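Local coordinates for putative uncharacterized protein (Pyrococcus abyssi virus 1, PDB 4HR1), which is of unknown function but folds as a bromodomain-like helical bundle encoded by a virus that infects a hyperthermophilic archaeon, at residues Trp15-Ile20 with Ile92-Met96; Ala53-Asp57 with Glu74-Ile78. All coordinates share one frame; numbering follows the deposited sequence.

Interaction 1 (Trp15-Ile20 with Ile92-Met96); sequences WLRTAI and IIVEM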
ATOM      1  N   TRP A  15      -2.965  -3.306  -4.611  1.00 36.14           N
ATOM      2  CA  TRP A  15      -2.620  -4.019  -5.850  1.00 34.57           C
ATOM      3  C   TRP A  15      -1.720  -3.161  -6.692  1.00 38.98           C
ATOM      4  O   TRP A  15      -0.675  -3.629  -7.155  1.00 39.40           O
ATOM      5  CB  TRP A  15      -3.876  -4.369  -6.690  1.00 32.01           C
ATOM      6  CG  TRP A  15      -3.620  -5.403  -7.749  1.00 30.99           C
ATOM      7  CD1 TRP A  15      -3.787  -6.753  -7.619  1.00 33.53           C
ATOM      8  CD2 TRP A  15      -3.050  -5.195  -9.053  1.00 30.03           C
ATOM      9  NE1 TRP A  15      -3.418  -7.391  -8.780  1.00 32.54           N
ATOM     10  CE2 TRP A  15      -2.956  -6.461  -9.677  1.00 33.10           C
ATOM     11  CE3 TRP A  15      -2.678  -4.049  -9.792  1.00 30.42           C
ATOM     12  CZ2 TRP A  15      -2.486  -6.621 -10.988  1.00 31.35           C
ATOM     13  CZ3 TRP A  15      -2.180  -4.216 -11.077  1.00 30.83           C
ATOM     14  CH2 TRP A  15      -2.071  -5.489 -11.656  1.00 31.07           C
ATOM     15  N   LEU A  16      -2.133  -1.909  -6.917  1.00 36.77           N
ATOM     16  CA  LEU A  16      -1.380  -0.975  -7.763  1.00 37.52           C
ATOM     17  C   LEU A  16       0.026  -0.669  -7.223  1.00 42.50           C
ATOM     18  O   LEU A  16       0.974  -0.627  -8.015  1.00 41.46           O
ATOM     19  CB  LEU A  16      -2.188   0.304  -8.012  1.00 37.87           C
ATOM     20  CG  LEU A  16      -3.412   0.163  -8.923  1.00 43.31           C
ATOM     21  CD1 LEU A  16      -4.163   1.436  -8.993  1.00 44.27           C
ATOM     22  CD2 LEU A  16      -3.020  -0.210 -10.324  1.00 46.51           C
ATOM     23  N   ARG A  17       0.175  -0.541  -5.877  1.00 40.43           N
ATOM     24  CA  ARG A  17       1.485  -0.295  -5.253  1.00 41.05           C
ATOM     25  C   ARG A  17       2.402  -1.513  -5.407  1.00 44.30           C
ATOM     26  O   ARG A  17       3.547  -1.366  -5.860  1.00 43.78           O
ATOM     27  CB  ARG A  17       1.353   0.146  -3.786  1.00 42.74           C
ATOM     28  CG  ARG A  17       0.695   1.519  -3.640  1.00 52.13           C
ATOM     29  CD  ARG A  17       1.329   2.335  -2.539  1.00 60.18           C
ATOM     30  NE  ARG A  17       0.340   3.079  -1.751  1.00 63.24           N
ATOM     31  CZ  ARG A  17       0.003   4.347  -1.966  1.00 69.85           C
ATOM     32  NH1 ARG A  17       0.544   5.027  -2.973  1.00 48.51           N
ATOM     33  NH2 ARG A  17      -0.893   4.940  -1.191  1.00 53.83           N
ATOM     34  N   THR A  18       1.863  -2.720  -5.119  1.00 39.76           N
ATOM     35  CA  THR A  18       2.557  -4.004  -5.246  1.00 39.54           C
ATOM     36  C   THR A  18       2.976  -4.238  -6.704  1.00 45.40           C
ATOM     37  O   THR A  18       4.080  -4.744  -6.951  1.00 46.09           O
ATOM     38  CB  THR A  18       1.696  -5.143  -4.696  1.00 46.73           C
ATOM     39  OG1 THR A  18       1.037  -4.753  -3.476  1.00 36.20           O
ATOM     40  CG2 THR A  18       2.489  -6.432  -4.499  1.00 47.22           C
ATOM     41  N   ALA A  19       2.120  -3.810  -7.664  1.00 41.54           N
ATOM     42  CA  ALA A  19       2.376  -3.910  -9.104  1.00 41.12           C
ATOM     43  C   ALA A  19       3.524  -3.015  -9.519  1.00 44.82           C
ATOM     44  O   ALA A  19       4.300  -3.385 -10.396  1.00 44.85           O
ATOM     45  CB  ALA A  19       1.120  -3.550  -9.886  1.00 41.79           C
ATOM     46  N   ILE A  20       3.642  -1.832  -8.886  1.00 42.39           N
ATOM     47  CA  ILE A  20       4.736  -0.883  -9.138  1.00 42.29           C
ATOM     48  C   ILE A  20       6.040  -1.449  -8.544  1.00 44.19           C
ATOM     49  O   ILE A  20       7.065  -1.425  -9.219  1.00 44.05           O
ATOM     50  CB  ILE A  20       4.366   0.567  -8.661  1.00 46.12           C
ATOM     51  CG1 ILE A  20       3.408   1.224  -9.687  1.00 46.31           C
ATOM     52  CG2 ILE A  20       5.624   1.476  -8.430  1.00 47.10           C
ATOM     53  CD1 ILE A  20       2.527   2.210  -9.128  1.00 51.14           C
ATOM     54  N   ILE A  92      -0.594  -0.020 -16.108  1.00 43.54           N
ATOM     55  CA  ILE A  92       0.410  -0.863 -15.443  1.00 43.35           C
ATOM     56  C   ILE A  92       0.659  -2.139 -16.290  1.00 46.12           C
ATOM     57  O   ILE A  92       1.822  -2.441 -16.608  1.00 45.03           O
ATOM     58  CB  ILE A  92      -0.003  -1.187 -13.965  1.00 46.86           C
ATOM     59  CG1 ILE A  92       0.114   0.043 -12.999  1.00 47.59           C
ATOM     60  CG2 ILE A  92       0.699  -2.435 -13.404  1.00 48.45           C
ATOM     61  CD1 ILE A  92       1.436   0.811 -13.003  1.00 55.21           C
ATOM     62  N   ILE A  93      -0.445  -2.873 -16.642  1.00 40.82           N
ATOM     63  CA  ILE A  93      -0.431  -4.122 -17.411  1.00 40.18           C
ATOM     64  C   ILE A  93       0.184  -3.861 -18.784  1.00 46.46           C
ATOM     65  O   ILE A  93       1.075  -4.597 -19.225  1.00 46.27           O
ATOM     66  CB  ILE A  93      -1.846  -4.772 -17.460  1.00 42.42           C
ATOM     67  CG1 ILE A  93      -2.350  -5.111 -16.040  1.00 42.09           C
ATOM     68  CG2 ILE A  93      -1.858  -6.017 -18.360  1.00 42.39           C
ATOM     69  CD1 ILE A  93      -3.828  -5.109 -15.851  1.00 47.99           C
ATOM     70  N   VAL A  94      -0.228  -2.751 -19.407  1.00 44.06           N
ATOM     71  CA  VAL A  94       0.304  -2.293 -20.689  1.00 44.41           C
ATOM     72  C   VAL A  94       1.824  -2.060 -20.584  1.00 48.00           C
ATOM     73  O   VAL A  94       2.557  -2.464 -21.483  1.00 48.65           O
ATOM     74  CB  VAL A  94      -0.488  -1.045 -21.177  1.00 48.62           C
ATOM     75  CG1 VAL A  94       0.229  -0.319 -22.314  1.00 48.25           C
ATOM     76  CG2 VAL A  94      -1.903  -1.441 -21.604  1.00 48.52           C
ATOM     77  N   GLU A  95       2.288  -1.440 -19.477  1.00 44.16           N
ATOM     78  CA  GLU A  95       3.706  -1.182 -19.220  1.00 44.06           C
ATOM     79  C   GLU A  95       4.472  -2.476 -19.052  1.00 46.54           C
ATOM     80  O   GLU A  95       5.526  -2.631 -19.679  1.00 45.37           O
ATOM     81  CB  GLU A  95       3.915  -0.247 -18.007  1.00 45.64           C
ATOM     82  CG  GLU A  95       5.371   0.122 -17.723  1.00 54.58           C
ATOM     83  CD  GLU A  95       6.107   0.945 -18.769  1.00 76.58           C
ATOM     84  OE1 GLU A  95       5.458   1.414 -19.734  1.00 56.88           O
ATOM     85  OE2 GLU A  95       7.335   1.141 -18.608  1.00 75.33           O
ATOM     86  N   MET A  96       3.940  -3.406 -18.216  1.00 43.21           N
ATOM     87  CA  MET A  96       4.517  -4.734 -17.974  1.00 42.46           C
ATOM     88  C   MET A  96       4.788  -5.390 -19.339  1.00 53.03           C
ATOM     89  O   MET A  96       5.939  -5.689 -19.649  1.00 53.82           O
ATOM     90  CB  MET A  96       3.552  -5.618 -17.146  1.00 42.95           C
ATOM     91  CG  MET A  96       3.544  -5.331 -15.672  1.00 43.17           C
ATOM     92  SD  MET A  96       2.253  -6.292 -14.861  1.00 43.82           S
ATOM     93  CE  MET A  96       2.665  -6.012 -13.246  1.00 40.00           C
TER
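Ile92 is a knob in a hole of Trp15, Leu16, Ala19 and Ile20, an apolar contact between two nearly parallel helices in the interior of the bundle. The local axes stay 11.3 Å apart at an angle of 17°, so the gap is bridged mostly by side chains, without a hydrogen bond. The two branches of Ile92 divide the hole. With chi1 of -72° setting CG1 beside the backbone N, Ile92 CG2 stands anti to that N and comes closest, 3.7 Å from Ala19 CB, and also lies 4.1 Å from Trp15 CZ3. On the other arm, Ile92 CG1 passes Leu16 CD2 at 4.1 Å, and Ile92 CD1 reaches Ile20 CG1 at 3.9 Å, the two isoleucine side chains roughly at right angles. One turn on, the extended Met96 brings its CE to 4.2 Å from Ala19 O. The indole of Trp15 approaches Ile92 obliquely with its six-membered ring; its NE1 is hydrogen-bonded to Asp116 OD1, which fixes the ring's polar edge, and Lys89 makes a cation-pi contact with it. Helix 34-63 closes one flank, through Val47 on Ile20 and Leu43 on Ile92, and helix 109-119 packs on Trp15 and Met96 through Leu115.

Interaction 2 (Ala53-Asp57 with Glu74-Ile78); sequences AVNWD and EYKEI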
ATOM      1  N   ALA A  53      -6.853  11.377  -2.383  1.00 50.20           N
ATOM      2  CA  ALA A  53      -8.221  11.792  -2.668  1.00 49.75           C
ATOM      3  C   ALA A  53      -9.282  10.950  -1.937  1.00 54.72           C
ATOM      4  O   ALA A  53     -10.427  11.397  -1.809  1.00 54.68           O
ATOM      5  CB  ALA A  53      -8.470  11.748  -4.161  1.00 50.52           C
ATOM      6  N   VAL A  54      -8.903   9.751  -1.439  1.00 51.53           N
ATOM      7  CA  VAL A  54      -9.821   8.830  -0.753  1.00 51.58           C
ATOM      8  C   VAL A  54      -9.575   8.550   0.746  1.00 53.48           C
ATOM      9  O   VAL A  54     -10.418   7.899   1.377  1.00 53.78           O
ATOM     10  CB  VAL A  54     -10.072   7.534  -1.572  1.00 56.85           C
ATOM     11  CG1 VAL A  54     -10.757   7.845  -2.899  1.00 56.58           C
ATOM     12  CG2 VAL A  54      -8.783   6.743  -1.792  1.00 56.72           C
ATOM     13  N   ASN A  55      -8.452   9.062   1.318  1.00 48.36           N
ATOM     14  CA  ASN A  55      -8.058   8.933   2.738  1.00 47.54           C
ATOM     15  C   ASN A  55      -9.191   9.267   3.675  1.00 51.05           C
ATOM     16  O   ASN A  55      -9.289   8.698   4.770  1.00 50.97           O
ATOM     17  CB  ASN A  55      -6.900   9.889   3.080  1.00 48.49           C
ATOM     18  CG  ASN A  55      -5.559   9.569   2.478  1.00 72.19           C
ATOM     19  OD1 ASN A  55      -5.298   8.447   2.014  1.00 70.85           O
ATOM     20  ND2 ASN A  55      -4.662  10.558   2.512  1.00 58.78           N
ATOM     21  N   TRP A  56     -10.028  10.244   3.270  1.00 46.92           N
ATOM     22  CA  TRP A  56     -11.176  10.670   4.055  1.00 45.01           C
ATOM     23  C   TRP A  56     -12.069   9.481   4.362  1.00 45.78           C
ATOM     24  O   TRP A  56     -12.480   9.338   5.510  1.00 44.24           O
ATOM     25  CB  TRP A  56     -11.936  11.798   3.338  1.00 43.44           C
ATOM     26  CG  TRP A  56     -12.531  11.412   2.019  1.00 43.70           C
ATOM     27  CD1 TRP A  56     -11.941  11.508   0.789  1.00 46.50           C
ATOM     28  CD2 TRP A  56     -13.833  10.855   1.799  1.00 42.69           C
ATOM     29  NE1 TRP A  56     -12.790  11.031  -0.182  1.00 45.35           N
ATOM     30  CE2 TRP A  56     -13.949  10.593   0.415  1.00 46.40           C
ATOM     31  CE3 TRP A  56     -14.904  10.516   2.647  1.00 43.45           C
ATOM     32  CZ2 TRP A  56     -15.107  10.042  -0.146  1.00 45.28           C
ATOM     33  CZ3 TRP A  56     -16.038   9.935   2.092  1.00 44.46           C
ATOM     34  CH2 TRP A  56     -16.134   9.712   0.716  1.00 44.92           C
ATOM     35  N   ASP A  57     -12.283   8.565   3.357  1.00 41.00           N
ATOM     36  CA  ASP A  57     -13.149   7.402   3.519  1.00 39.80           C
ATOM     37  C   ASP A  57     -12.603   6.308   4.421  1.00 41.71           C
ATOM     38  O   ASP A  57     -13.385   5.623   5.105  1.00 41.57           O
ATOM     39  CB  ASP A  57     -13.688   6.875   2.189  1.00 42.16           C
ATOM     40  CG  ASP A  57     -14.905   5.992   2.376  1.00 52.87           C
ATOM     41  OD1 ASP A  57     -14.899   4.858   1.845  1.00 56.57           O
ATOM     42  OD2 ASP A  57     -15.806   6.374   3.172  1.00 50.36           O
ATOM     43  N   GLU A  74     -20.366  11.855  -1.800  1.00 55.86           N
ATOM     44  CA  GLU A  74     -19.245  11.045  -1.313  1.00 53.81           C
ATOM     45  C   GLU A  74     -19.090   9.800  -2.197  1.00 55.39           C
ATOM     46  O   GLU A  74     -18.038   9.630  -2.827  1.00 53.24           O
ATOM     47  CB  GLU A  74     -19.477  10.646   0.147  1.00 55.19           C
ATOM     48  CG  GLU A  74     -19.146  11.721   1.169  1.00 62.12           C
ATOM     49  CD  GLU A  74     -19.666  11.446   2.567  1.00 76.45           C
ATOM     50  OE1 GLU A  74     -20.320  10.396   2.773  1.00 61.77           O
ATOM     51  OE2 GLU A  74     -19.442  12.296   3.459  1.00 76.46           O
ATOM     52  N   TYR A  75     -20.185   8.991  -2.310  1.00 51.75           N
ATOM     53  CA  TYR A  75     -20.315   7.812  -3.171  1.00 51.14           C
ATOM     54  C   TYR A  75     -19.778   8.063  -4.592  1.00 52.10           C
ATOM     55  O   TYR A  75     -18.985   7.259  -5.085  1.00 52.23           O
ATOM     56  CB  TYR A  75     -21.789   7.376  -3.256  1.00 53.81           C
ATOM     57  CG  TYR A  75     -21.988   6.054  -3.973  1.00 58.19           C
ATOM     58  CD1 TYR A  75     -22.067   4.859  -3.263  1.00 60.43           C
ATOM     59  CD2 TYR A  75     -22.074   5.996  -5.365  1.00 59.29           C
ATOM     60  CE1 TYR A  75     -22.224   3.637  -3.917  1.00 61.46           C
ATOM     61  CE2 TYR A  75     -22.234   4.779  -6.029  1.00 60.54           C
ATOM     62  CZ  TYR A  75     -22.300   3.601  -5.299  1.00 69.42           C
ATOM     63  OH  TYR A  75     -22.459   2.391  -5.933  1.00 71.68           O
ATOM     64  N   LYS A  76     -20.214   9.166  -5.242  1.00 46.37           N
ATOM     65  CA  LYS A  76     -19.816   9.540  -6.610  1.00 45.63           C
ATOM     66  C   LYS A  76     -18.319   9.822  -6.754  1.00 50.16           C
ATOM     67  O   LYS A  76     -17.713   9.441  -7.766  1.00 49.85           O
ATOM     68  CB  LYS A  76     -20.651  10.730  -7.126  1.00 47.50           C
ATOM     69  CG  LYS A  76     -22.119  10.383  -7.437  1.00 56.31           C
ATOM     70  CD  LYS A  76     -23.030  11.615  -7.403  1.00 67.74           C
ATOM     71  CE  LYS A  76     -23.111  12.359  -8.714  1.00 79.30           C
ATOM     72  NZ  LYS A  76     -23.788  13.669  -8.545  1.00 92.95           N
ATOM     73  N   GLU A  77     -17.732  10.516  -5.749  1.00 46.24           N
ATOM     74  CA  GLU A  77     -16.312  10.852  -5.692  1.00 45.58           C
ATOM     75  C   GLU A  77     -15.501   9.548  -5.492  1.00 46.71           C
ATOM     76  O   GLU A  77     -14.459   9.402  -6.125  1.00 47.11           O
ATOM     77  CB  GLU A  77     -16.048  11.883  -4.570  1.00 47.51           C
ATOM     78  CG  GLU A  77     -14.654  12.504  -4.560  1.00 59.91           C
ATOM     79  CD  GLU A  77     -13.521  11.691  -3.952  1.00 81.56           C
ATOM     80  OE1 GLU A  77     -13.747  10.977  -2.948  1.00 62.68           O
ATOM     81  OE2 GLU A  77     -12.390  11.789  -4.480  1.00 85.39           O
ATOM     82  N   ILE A  78     -15.997   8.598  -4.664  1.00 40.94           N
ATOM     83  CA  ILE A  78     -15.355   7.289  -4.473  1.00 41.61           C
ATOM     84  C   ILE A  78     -15.375   6.513  -5.829  1.00 47.85           C
ATOM     85  O   ILE A  78     -14.341   5.973  -6.248  1.00 47.70           O
ATOM     86  CB  ILE A  78     -16.051   6.468  -3.343  1.00 44.47           C
ATOM     87  CG1 ILE A  78     -15.719   7.003  -1.942  1.00 44.55           C
ATOM     88  CG2 ILE A  78     -15.736   4.964  -3.456  1.00 45.44           C
ATOM     89  CD1 ILE A  78     -14.206   6.896  -1.506  1.00 60.19           C
TER
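The indole of Trp56 has Asp57 CB and Val54 O over one face, both offset toward its rim, and Ala53 O and Glu77 OE1 at its edge in the ring plane. Trp56 NE1 is shared between these two oxygens: it donates to Glu77 OE1 at 2.9 Å with a bent N-H...O angle of 136°, and makes a weaker bond to Ala53 O. Glu77 OE1 is met from above its carboxylate plane, which is turned 57° from the ring. The glutamate gets there by a bend at chi2 that carries its acid group back along the tryptophan. At the six-membered end, Glu74 crosses the indole with its aliphatic part, Glu74 CB lying 3.5 Å from Trp56 CH2; its carboxylate goes on to a salt bridge with Arg64 and a hydrogen bond from Ser71 N. Ile78 CD1 fills the inner side, 3.5 Å from Trp56 CZ2 and 3.7 Å from Asp57 CB, and reaches Val54 CG1 at 3.8 Å. Val54 carries this apolar patch on to Val9 and Ile13 of helix 5-30, while Leu70 touches both Trp56 and Asp57. The local axes make an angle of 133°, at a kink in helix 34-63. This is the steeply crossing, broadly antiparallel packing of two consecutive helices of a helical bundle, next to their connection, with a polar outer edge and an apolar inner one.

Both interactions use helix 72-98, but toward its opposite ends and against different partners: its early turns meet helix 34-63 in interaction 2, its late turns helix 5-30 in interaction 1. Their centres lie 22 Å apart and they do not touch. Interaction 1 is nearer the centre of the folded chain, almost wholly buried, and joins nearly parallel helices distant in sequence by aliphatic and aromatic packing. Interaction 2 is partly buried and joins consecutive, roughly antiparallel helices; there a tryptophan-glutamate hydrogen bond is added to the apolar contacts. Each has a tryptophan on its first segment, with the indole nitrogen bonded to an acidic side chain: from helix 109-119 in interaction 1, from within the contact in interaction 2.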